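Local structure of archaeal flagellar ATP-binding protein FlaH (Methanocaldococcus jannaschii DSM 2661, 4WIA) at residues I31-E36 against T181-T186; F126-A131 against P165-E170; N141-M146 against L173-T178. The protein probably binds ATP with magnesium as a component of the archaellum, the archaeal flagellum, and may have a regulatory role in its assembly. All blocks are in the same frame, centred on the assembly; numbering follows the deposited sequence.

Contact 1. Residues I31-E36 against T181-T186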
loop_
_atom_site.group_PDB
_atom_site.type_symbol
_atom_site.label_atom_id
_atom_site.label_comp_id
_atom_site.label_asym_id
_atom_site.label_seq_id
_atom_site.Cartn_x
_atom_site.Cartn_y
_atom_site.Cartn_z
ATOM N N ILE A 31 12.593 21.856 7.881
ATOM C CA ILE A 31 13.589 22.627 7.173
ATOM C C ILE A 31 14.832 21.783 6.961
ATOM O O ILE A 31 15.408 21.267 7.913
ATOM C CB ILE A 31 13.975 23.900 7.986
ATOM C CG1 ILE A 31 12.746 24.781 8.176
ATOM C CG2 ILE A 31 15.081 24.676 7.270
ATOM C CD1 ILE A 31 12.138 25.298 6.892
ATOM N N ILE A 32 15.244 21.653 5.720
ATOM C CA ILE A 32 16.457 20.953 5.385
ATOM C C ILE A 32 17.507 21.914 4.926
ATOM O O ILE A 32 17.386 22.489 3.870
ATOM C CB ILE A 32 16.195 19.901 4.319
ATOM C CG1 ILE A 32 15.049 18.967 4.792
ATOM C CG2 ILE A 32 17.469 19.098 4.107
ATOM C CD1 ILE A 32 14.559 18.002 3.715
ATOM N N GLU A 33 18.510 22.133 5.755
ATOM C CA GLU A 33 19.447 23.204 5.552
ATOM C C GLU A 33 20.820 22.626 5.314
ATOM O O GLU A 33 21.346 21.876 6.157
ATOM C CB GLU A 33 19.481 24.127 6.796
ATOM C CG GLU A 33 20.660 25.119 6.812
ATOM C CD GLU A 33 20.690 26.090 7.976
ATOM O OE1 GLU A 33 19.904 25.935 8.935
ATOM O OE2 GLU A 33 21.508 27.054 7.907
ATOM N N GLY A 34 21.459 23.032 4.223
ATOM C CA GLY A 34 22.819 22.603 3.958
ATOM C C GLY A 34 23.274 23.223 2.664
ATOM O O GLY A 34 22.463 23.698 1.883
ATOM N N GLU A 35 24.570 23.158 2.422
ATOM C CA GLU A 35 25.147 23.685 1.209
ATOM C C GLU A 35 24.800 22.872 -0.051
ATOM O O GLU A 35 24.191 21.800 0.008
ATOM C CB GLU A 35 26.659 23.774 1.365
ATOM C CG GLU A 35 27.042 24.621 2.550
ATOM C CD GLU A 35 28.465 25.100 2.513
ATOM O OE1 GLU A 35 28.922 25.583 3.566
ATOM O OE2 GLU A 35 29.106 25.006 1.449
ATOM N N GLU A 36 25.180 23.411 -1.198
ATOM C CA GLU A 36 24.962 22.710 -2.446
ATOM C C GLU A 36 25.518 21.317 -2.355
ATOM O O GLU A 36 26.548 21.130 -1.742
ATOM C CB GLU A 36 25.723 23.407 -3.566
ATOM C CG GLU A 36 25.413 24.880 -3.703
ATOM C CD GLU A 36 25.997 25.500 -4.949
ATOM O OE1 GLU A 36 25.434 26.496 -5.426
ATOM O OE2 GLU A 36 27.033 25.004 -5.437
ATOM N N THR A 181 9.589 23.021 12.887
ATOM C CA THR A 181 9.286 22.015 13.869
ATOM C C THR A 181 10.316 20.865 13.786
ATOM O O THR A 181 10.658 20.249 14.802
ATOM C CB THR A 181 7.874 21.438 13.702
ATOM O OG1 THR A 181 7.799 20.695 12.475
ATOM C CG2 THR A 181 6.877 22.534 13.742
HETATM N N MSE A 182 10.789 20.573 12.586
HETATM C CA MSE A 182 11.833 19.609 12.392
HETATM C C MSE A 182 12.933 20.280 11.621
HETATM O O MSE A 182 12.728 20.739 10.526
HETATM C CB MSE A 182 11.288 18.405 11.642
HETATM C CG MSE A 182 12.344 17.307 11.520
HETATM SE SE MSE A 182 11.575 15.830 10.526
HETATM C CE MSE A 182 12.852 14.456 11.008
ATOM N N LEU A 183 14.125 20.325 12.182
ATOM C CA LEU A 183 15.255 20.885 11.509
ATOM C C LEU A 183 16.341 19.837 11.233
ATOM O O LEU A 183 16.846 19.190 12.147
ATOM C CB LEU A 183 15.852 21.984 12.347
ATOM C CG LEU A 183 17.093 22.662 11.744
ATOM C CD1 LEU A 183 16.751 23.533 10.523
ATOM C CD2 LEU A 183 17.832 23.493 12.805
ATOM N N ILE A 184 16.708 19.711 9.969
ATOM C CA ILE A 184 17.657 18.749 9.535
ATOM C C ILE A 184 18.757 19.465 8.809
ATOM O O ILE A 184 18.504 20.216 7.852
ATOM C CB ILE A 184 17.041 17.750 8.549
ATOM C CG1 ILE A 184 15.845 17.078 9.170
ATOM C CG2 ILE A 184 18.080 16.723 8.153
ATOM C CD1 ILE A 184 15.047 16.239 8.179
ATOM N N ARG A 185 19.990 19.215 9.221
ATOM C CA ARG A 185 21.146 19.779 8.541
ATOM C C ARG A 185 21.915 18.721 7.783
ATOM O O ARG A 185 22.250 17.678 8.344
ATOM C CB ARG A 185 22.050 20.498 9.546
ATOM C CG ARG A 185 23.374 20.968 8.974
ATOM C CD ARG A 185 24.046 21.955 9.885
ATOM N NE ARG A 185 25.480 22.002 9.656
ATOM C CZ ARG A 185 26.110 22.828 8.808
ATOM N NH1 ARG A 185 25.458 23.733 8.072
ATOM N NH2 ARG A 185 27.434 22.752 8.701
ATOM N N THR A 186 22.216 19.008 6.520
ATOM C CA THR A 186 22.928 18.080 5.650
ATOM C C THR A 186 24.356 18.531 5.372
ATOM O O THR A 186 24.593 19.718 5.232
ATOM C CB THR A 186 22.204 17.879 4.319
ATOM O OG1 THR A 186 21.993 19.125 3.679
ATOM C CG2 THR A 186 20.876 17.244 4.549
#
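The flat groups that meet here are peptide groups of Glu33 and Thr186. The N-H of Thr186 reaches Glu33 O from above the carbonyl plane, 36° out of it, at 3.0 Å from the nitrogen. Arg185 CA approaches the same oxygen at 3.2 Å in a CA-H...O contact. The other three bonds of this parallel strand pair are straighter: Ile31 N to Met182 O, Ile184 N to Ile31 O, and Glu33 N to Ile184 O, the last at 2.8 Å. On one face of the sheet the side chains of Leu183 and Ile31 cross obliquely, Leu183 CD1 lying 3.8 Å from Ile31 CB. On the other, Ile32 CG2 meets Thr186 CG2 at 3.9 Å. Glu33 and Arg185 are neighbours in register, yet Glu33 OE2 and Arg185 NH1 stay 5.2 Å apart. Their partners lie elsewhere: Glu33 bridges to Arg177, Arg185 to Glu187. Gly34 is probably the first residue of the P-loop (Walker A). Its CA lies 3.6 Å from Thr186 OG1, which leaves little room for a side chain there. The same hydroxyl bonds to Thr38 OG1. Main-chain bonds thus join the strands, while Thr186 faces the probable ATP-binding residues Thr38 and Lys40.

Contact 2. Residues F126-A131 against P165-E170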
loop_
_atom_site.group_PDB
_atom_site.type_symbol
_atom_site.label_atom_id
_atom_site.label_comp_id
_atom_site.label_asym_id
_atom_site.label_seq_id
_atom_site.Cartn_x
_atom_site.Cartn_y
_atom_site.Cartn_z
ATOM N N PHE A 126 9.058 22.904 -0.881
ATOM C CA PHE A 126 9.727 23.949 -1.596
ATOM C C PHE A 126 11.219 23.679 -1.650
ATOM O O PHE A 126 11.907 23.799 -0.651
ATOM C CB PHE A 126 9.493 25.325 -0.949
ATOM C CG PHE A 126 8.039 25.680 -0.852
ATOM C CD1 PHE A 126 7.395 26.200 -1.924
ATOM C CD2 PHE A 126 7.305 25.369 0.260
ATOM C CE1 PHE A 126 6.044 26.494 -1.902
ATOM C CE2 PHE A 126 5.948 25.630 0.286
ATOM C CZ PHE A 126 5.319 26.185 -0.816
ATOM N N ASP A 127 11.715 23.340 -2.836
ATOM C CA ASP A 127 13.114 23.062 -3.010
ATOM C C ASP A 127 13.600 23.960 -4.149
ATOM O O ASP A 127 13.587 23.511 -5.294
ATOM C CB ASP A 127 13.255 21.570 -3.375
ATOM C CG ASP A 127 14.690 21.159 -3.637
ATOM O OD1 ASP A 127 15.583 21.841 -3.086
ATOM O OD2 ASP A 127 14.919 20.154 -4.367
ATOM N N SER A 128 14.012 25.211 -3.912
ATOM C CA SER A 128 14.547 25.764 -2.683
ATOM C C SER A 128 13.719 26.961 -2.214
ATOM O O SER A 128 13.415 27.874 -3.000
ATOM C CB SER A 128 15.962 26.243 -3.033
ATOM O OG SER A 128 16.493 27.223 -2.146
ATOM N N ILE A 129 13.391 26.988 -0.933
ATOM C CA ILE A 129 12.762 28.148 -0.366
ATOM C C ILE A 129 13.805 29.265 -0.227
ATOM O O ILE A 129 13.475 30.433 -0.422
ATOM C CB ILE A 129 12.060 27.858 0.961
ATOM C CG1 ILE A 129 10.990 28.894 1.253
ATOM C CG2 ILE A 129 13.049 27.887 2.099
ATOM C CD1 ILE A 129 9.868 28.977 0.243
ATOM N N SER A 130 15.068 28.913 0.012
ATOM C CA SER A 130 16.118 29.933 0.110
ATOM C C SER A 130 16.308 30.715 -1.207
ATOM O O SER A 130 16.459 31.947 -1.170
ATOM C CB SER A 130 17.452 29.370 0.635
ATOM O OG SER A 130 18.091 28.508 -0.285
ATOM N N ALA A 131 16.250 30.042 -2.361
ATOM C CA ALA A 131 16.318 30.753 -3.649
ATOM C C ALA A 131 15.107 31.682 -3.840
ATOM O O ALA A 131 15.251 32.812 -4.328
ATOM C CB ALA A 131 16.415 29.789 -4.799
ATOM N N PRO A 165 22.388 27.805 2.997
ATOM C CA PRO A 165 22.710 28.949 3.848
ATOM C C PRO A 165 23.569 30.018 3.162
ATOM O O PRO A 165 23.621 31.138 3.655
ATOM C CB PRO A 165 23.461 28.310 5.042
ATOM C CG PRO A 165 23.987 27.019 4.525
ATOM C CD PRO A 165 22.980 26.557 3.509
ATOM N N LYS A 166 24.208 29.676 2.037
ATOM C CA LYS A 166 24.973 30.649 1.253
ATOM C C LYS A 166 24.133 31.738 0.561
ATOM O O LYS A 166 24.663 32.729 0.020
ATOM C CB LYS A 166 25.828 29.959 0.209
ATOM C CG LYS A 166 27.069 29.316 0.792
ATOM C CD LYS A 166 27.726 28.351 -0.190
ATOM C CE LYS A 166 29.204 28.183 0.077
ATOM N NZ LYS A 166 29.940 29.424 -0.288
ATOM N N GLU A 167 22.834 31.537 0.565
ATOM C CA GLU A 167 21.954 32.343 -0.234
ATOM C C GLU A 167 21.316 33.366 0.666
ATOM O O GLU A 167 20.749 34.304 0.156
ATOM C CB GLU A 167 20.855 31.495 -0.875
ATOM C CG GLU A 167 21.206 30.805 -2.192
ATOM C CD GLU A 167 20.017 30.081 -2.853
ATOM O OE1 GLU A 167 19.979 30.018 -4.103
ATOM O OE2 GLU A 167 19.136 29.551 -2.168
ATOM N N LEU A 168 21.414 33.207 1.989
ATOM C CA LEU A 168 20.735 34.095 2.919
ATOM C C LEU A 168 21.618 34.465 4.089
ATOM O O LEU A 168 22.454 33.664 4.516
ATOM C CB LEU A 168 19.491 33.416 3.470
ATOM C CG LEU A 168 18.447 32.975 2.460
ATOM C CD1 LEU A 168 17.354 32.241 3.210
ATOM C CD2 LEU A 168 17.872 34.143 1.693
ATOM N N PRO A 169 21.465 35.712 4.607
ATOM C CA PRO A 169 22.140 36.073 5.874
ATOM C C PRO A 169 21.636 35.269 7.104
ATOM O O PRO A 169 20.509 34.761 7.141
ATOM C CB PRO A 169 21.874 37.589 6.041
ATOM C CG PRO A 169 20.954 37.987 4.943
ATOM C CD PRO A 169 20.745 36.835 3.991
ATOM N N GLU A 170 22.527 35.181 8.083
ATOM C CA GLU A 170 22.331 34.454 9.326
ATOM C C GLU A 170 21.115 34.957 10.077
ATOM O O GLU A 170 20.407 34.193 10.720
ATOM C CB GLU A 170 23.590 34.587 10.189
ATOM C CG GLU A 170 23.730 33.670 11.397
ATOM C CD GLU A 170 23.309 32.212 11.233
ATOM O OE1 GLU A 170 23.118 31.635 10.133
ATOM O OE2 GLU A 170 23.161 31.612 12.306
#
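Glu167 meets the start of helix 129-134, just beyond strand 123-127, whose last residue Asp127 is probably the Walker B aspartate of this P-loop ATPase: it bonds to Ser41 OG. The peptide bond between Asp127 and Ser128 is cis, as at the equivalent place in RecA. Ser128 is the N-cap of the helix. Its OG accepts from Ala131 N at 2.8 Å, with an N-H...O angle of 163°. Glu167 comes from the loop that follows strand 158-163, its chain extended beyond CG. Its OE2 accepts a hydrogen bond from Ser130 OG; the modelled 2.4 Å is very short and its exact value doubtful. The Ser130 hydroxyl sits between the backbone N and the carbonyl carbon (chi1 70°), and Asn164 N also bonds to it. Glu167 OE1 lies against Ala131 CB at 3.6 Å. The next residue packs by carbon: Leu168 CD1 touches Ser130 CB at 3.9 Å, and its CD2 lies at the same distance from Ser130 O. One carboxylate and one leucine thus meet the first turn of the helix. Further out, Leu168 rests on Ile133 and Ala134 of that helix and on Leu173 of helix 170-179. Ile129 packs on Cys161 and Val163 of strand 158-163.

Contact 3. Residues N141-M146 against L173-T178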
loop_
_atom_site.group_PDB
_atom_site.type_symbol
_atom_site.label_atom_id
_atom_site.label_comp_id
_atom_site.label_asym_id
_atom_site.label_seq_id
_atom_site.Cartn_x
_atom_site.Cartn_y
_atom_site.Cartn_z
ATOM N N ASN A 141 8.274 39.800 3.930
ATOM C CA ASN A 141 9.470 39.292 4.627
ATOM C C ASN A 141 9.291 37.863 5.206
ATOM O O ASN A 141 8.221 37.235 5.102
ATOM C CB ASN A 141 9.957 40.315 5.675
ATOM C CG ASN A 141 9.070 40.404 6.910
ATOM O OD1 ASN A 141 8.597 39.414 7.448
ATOM N ND2 ASN A 141 8.892 41.617 7.395
ATOM N N VAL A 142 10.373 37.353 5.778
ATOM C CA VAL A 142 10.464 35.958 6.249
ATOM C C VAL A 142 9.491 35.637 7.365
ATOM O O VAL A 142 8.880 34.587 7.348
ATOM C CB VAL A 142 11.922 35.604 6.653
ATOM C CG1 VAL A 142 12.051 34.141 7.107
ATOM C CG2 VAL A 142 12.800 35.825 5.440
ATOM N N ASP A 143 9.345 36.541 8.325
ATOM C CA ASP A 143 8.384 36.362 9.413
ATOM C C ASP A 143 6.971 36.148 8.859
ATOM O O ASP A 143 6.184 35.381 9.418
ATOM C CB ASP A 143 8.401 37.594 10.326
ATOM C CG ASP A 143 9.730 37.785 11.007
ATOM O OD1 ASP A 143 10.226 36.840 11.656
ATOM O OD2 ASP A 143 10.296 38.882 10.901
ATOM N N ASP A 144 6.656 36.878 7.778
ATOM C CA ASP A 144 5.336 36.777 7.128
ATOM C C ASP A 144 5.199 35.423 6.489
ATOM O O ASP A 144 4.157 34.783 6.558
ATOM C CB ASP A 144 5.158 37.814 6.021
ATOM C CG ASP A 144 5.216 39.264 6.527
ATOM O OD1 ASP A 144 4.701 39.578 7.617
ATOM O OD2 ASP A 144 5.767 40.096 5.790
ATOM N N LEU A 145 6.247 35.013 5.806
ATOM C CA LEU A 145 6.216 33.732 5.152
ATOM C C LEU A 145 6.079 32.609 6.174
ATOM O O LEU A 145 5.282 31.684 5.989
ATOM C CB LEU A 145 7.481 33.531 4.329
ATOM C CG LEU A 145 7.549 32.226 3.548
ATOM C CD1 LEU A 145 6.539 32.215 2.405
ATOM C CD2 LEU A 145 8.975 32.047 3.063
HETATM N N MSE A 146 6.847 32.723 7.261
HETATM C CA MSE A 146 6.807 31.709 8.336
HETATM C C MSE A 146 5.431 31.657 8.937
HETATM O O MSE A 146 4.888 30.603 9.179
HETATM C CB MSE A 146 7.867 31.925 9.431
HETATM C CG MSE A 146 9.314 31.748 8.949
HETATM SE SE MSE A 146 9.786 30.063 8.049
HETATM C CE MSE A 146 8.028 29.216 8.310
ATOM N N LEU A 173 18.271 33.157 8.521
ATOM C CA LEU A 173 18.347 31.703 8.756
ATOM C C LEU A 173 17.862 31.362 10.161
ATOM O O LEU A 173 17.073 30.441 10.329
ATOM C CB LEU A 173 19.784 31.212 8.538
ATOM C CG LEU A 173 20.311 31.271 7.096
ATOM C CD1 LEU A 173 21.834 31.071 7.019
ATOM C CD2 LEU A 173 19.574 30.304 6.205
ATOM N N THR A 174 18.349 32.102 11.160
ATOM C CA THR A 174 17.915 31.933 12.551
ATOM C C THR A 174 16.391 31.937 12.705
ATOM O O THR A 174 15.854 31.202 13.522
ATOM C CB THR A 174 18.485 33.054 13.409
ATOM O OG1 THR A 174 19.920 32.969 13.451
ATOM C CG2 THR A 174 17.942 32.985 14.822
ATOM N N ILE A 175 15.696 32.749 11.909
ATOM C CA ILE A 175 14.239 32.857 12.007
ATOM C C ILE A 175 13.597 31.624 11.475
ATOM O O ILE A 175 12.633 31.108 12.024
ATOM C CB ILE A 175 13.698 34.111 11.238
ATOM C CG1 ILE A 175 14.154 35.384 11.942
ATOM C CG2 ILE A 175 12.173 34.083 11.130
ATOM C CD1 ILE A 175 14.064 36.619 11.078
ATOM N N ILE A 176 14.109 31.166 10.347
ATOM C CA ILE A 176 13.560 29.970 9.723
ATOM C C ILE A 176 13.742 28.814 10.685
ATOM O O ILE A 176 12.843 28.002 10.876
ATOM C CB ILE A 176 14.243 29.700 8.362
ATOM C CG1 ILE A 176 13.881 30.831 7.382
ATOM C CG2 ILE A 176 13.825 28.349 7.791
ATOM C CD1 ILE A 176 14.703 30.825 6.103
ATOM N N ARG A 177 14.929 28.731 11.270
ATOM C CA ARG A 177 15.272 27.591 12.147
ATOM C C ARG A 177 14.351 27.589 13.341
ATOM O O ARG A 177 13.902 26.539 13.771
ATOM C CB ARG A 177 16.724 27.672 12.634
ATOM C CG ARG A 177 17.793 27.421 11.591
ATOM C CD ARG A 177 19.119 27.851 12.173
ATOM N NE ARG A 177 20.280 27.818 11.276
ATOM C CZ ARG A 177 21.157 28.824 11.053
ATOM N NH1 ARG A 177 22.189 28.646 10.225
ATOM N NH2 ARG A 177 21.039 29.997 11.631
ATOM N N THR A 178 14.096 28.773 13.906
ATOM C CA THR A 178 13.148 28.880 15.013
ATOM C C THR A 178 11.747 28.398 14.617
ATOM O O THR A 178 11.063 27.718 15.372
ATOM C CB THR A 178 13.117 30.323 15.573
ATOM O OG1 THR A 178 14.382 30.586 16.192
ATOM C CG2 THR A 178 12.017 30.498 16.628
#
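Val142, Asp143 and Met146 meet Ile175 and Ile176 where two helices of the P-loop NTPase fold run side by side. The segment axes are 10.1 Å apart at an angle of 16°. Helix 142-153 belongs to the crossover from strand 123-127 to strand 158-163. Helix 170-179 belongs to the next one, from strand 158-163 to strand 182-191. Val142 CG1 stands anti to the backbone N (chi1 -178°) and does the touching for its residue. It meets Ile176 CG1 at 3.8 Å, the two side chains crossing at about a right angle. It also meets Ile175 CG2, at 4.0 Å. That methyl is shared: Asp143 OD1 lies 3.4 Å from Ile175 CG2, and Met146 CG approaches it too. Met146 is a selenomethionine with a bent chain, and its SE lies 4.1 Å from Ile176 CA. An alanine in place of Ile175 would probably open a gap between the helices and leave Val142 CG1 and Met146 CG without one of their apolar neighbours.

Beyond this shell, Asn141 and Asp144 form a capping box that closes the first turn of helix 142-153. Asn141 OD1 accepts from Asp144 N, and Asp144 OD2 accepts from Asn141 N. Met146 also rests on Leu29 of strand 29-33. On helix 170-179, Leu173 CB lies over one face of the Arg177 guanidinium, 3.5 Å above the plane, and Thr174 OG1 is at its edge. One turn is bonded twice at Thr174 O: Thr178 N and Thr178 OG1 reach that oxygen from opposite faces of its plane, the hydroxyl at 3.1 Å.

Arg177 ties the three contacts together. From contact 3 it forms salt bridges to contact 1, NH1 to Glu33 OE2 at 2.9 Å, and to contact 2, NH2 to Glu170 OE2 at 2.8 Å. Contacts 1 and 2 also touch directly, Gly34 O lying 3.3 Å from Pro165 CD. Their centres are about 10 Å apart, and both reach the same central sheet. They flank the probable ATP site: the side chain of Thr186 lies about 5 Å, and that of Ser128 about 4 Å, from a bound sulfate. Contact 3 is more remote, with the Ile176 side chain about 11 Å from that of Lys40. Ile31 CD1 packs on Ile176 CG2 at 3.6 Å, joining helix 170-179 to the sheet.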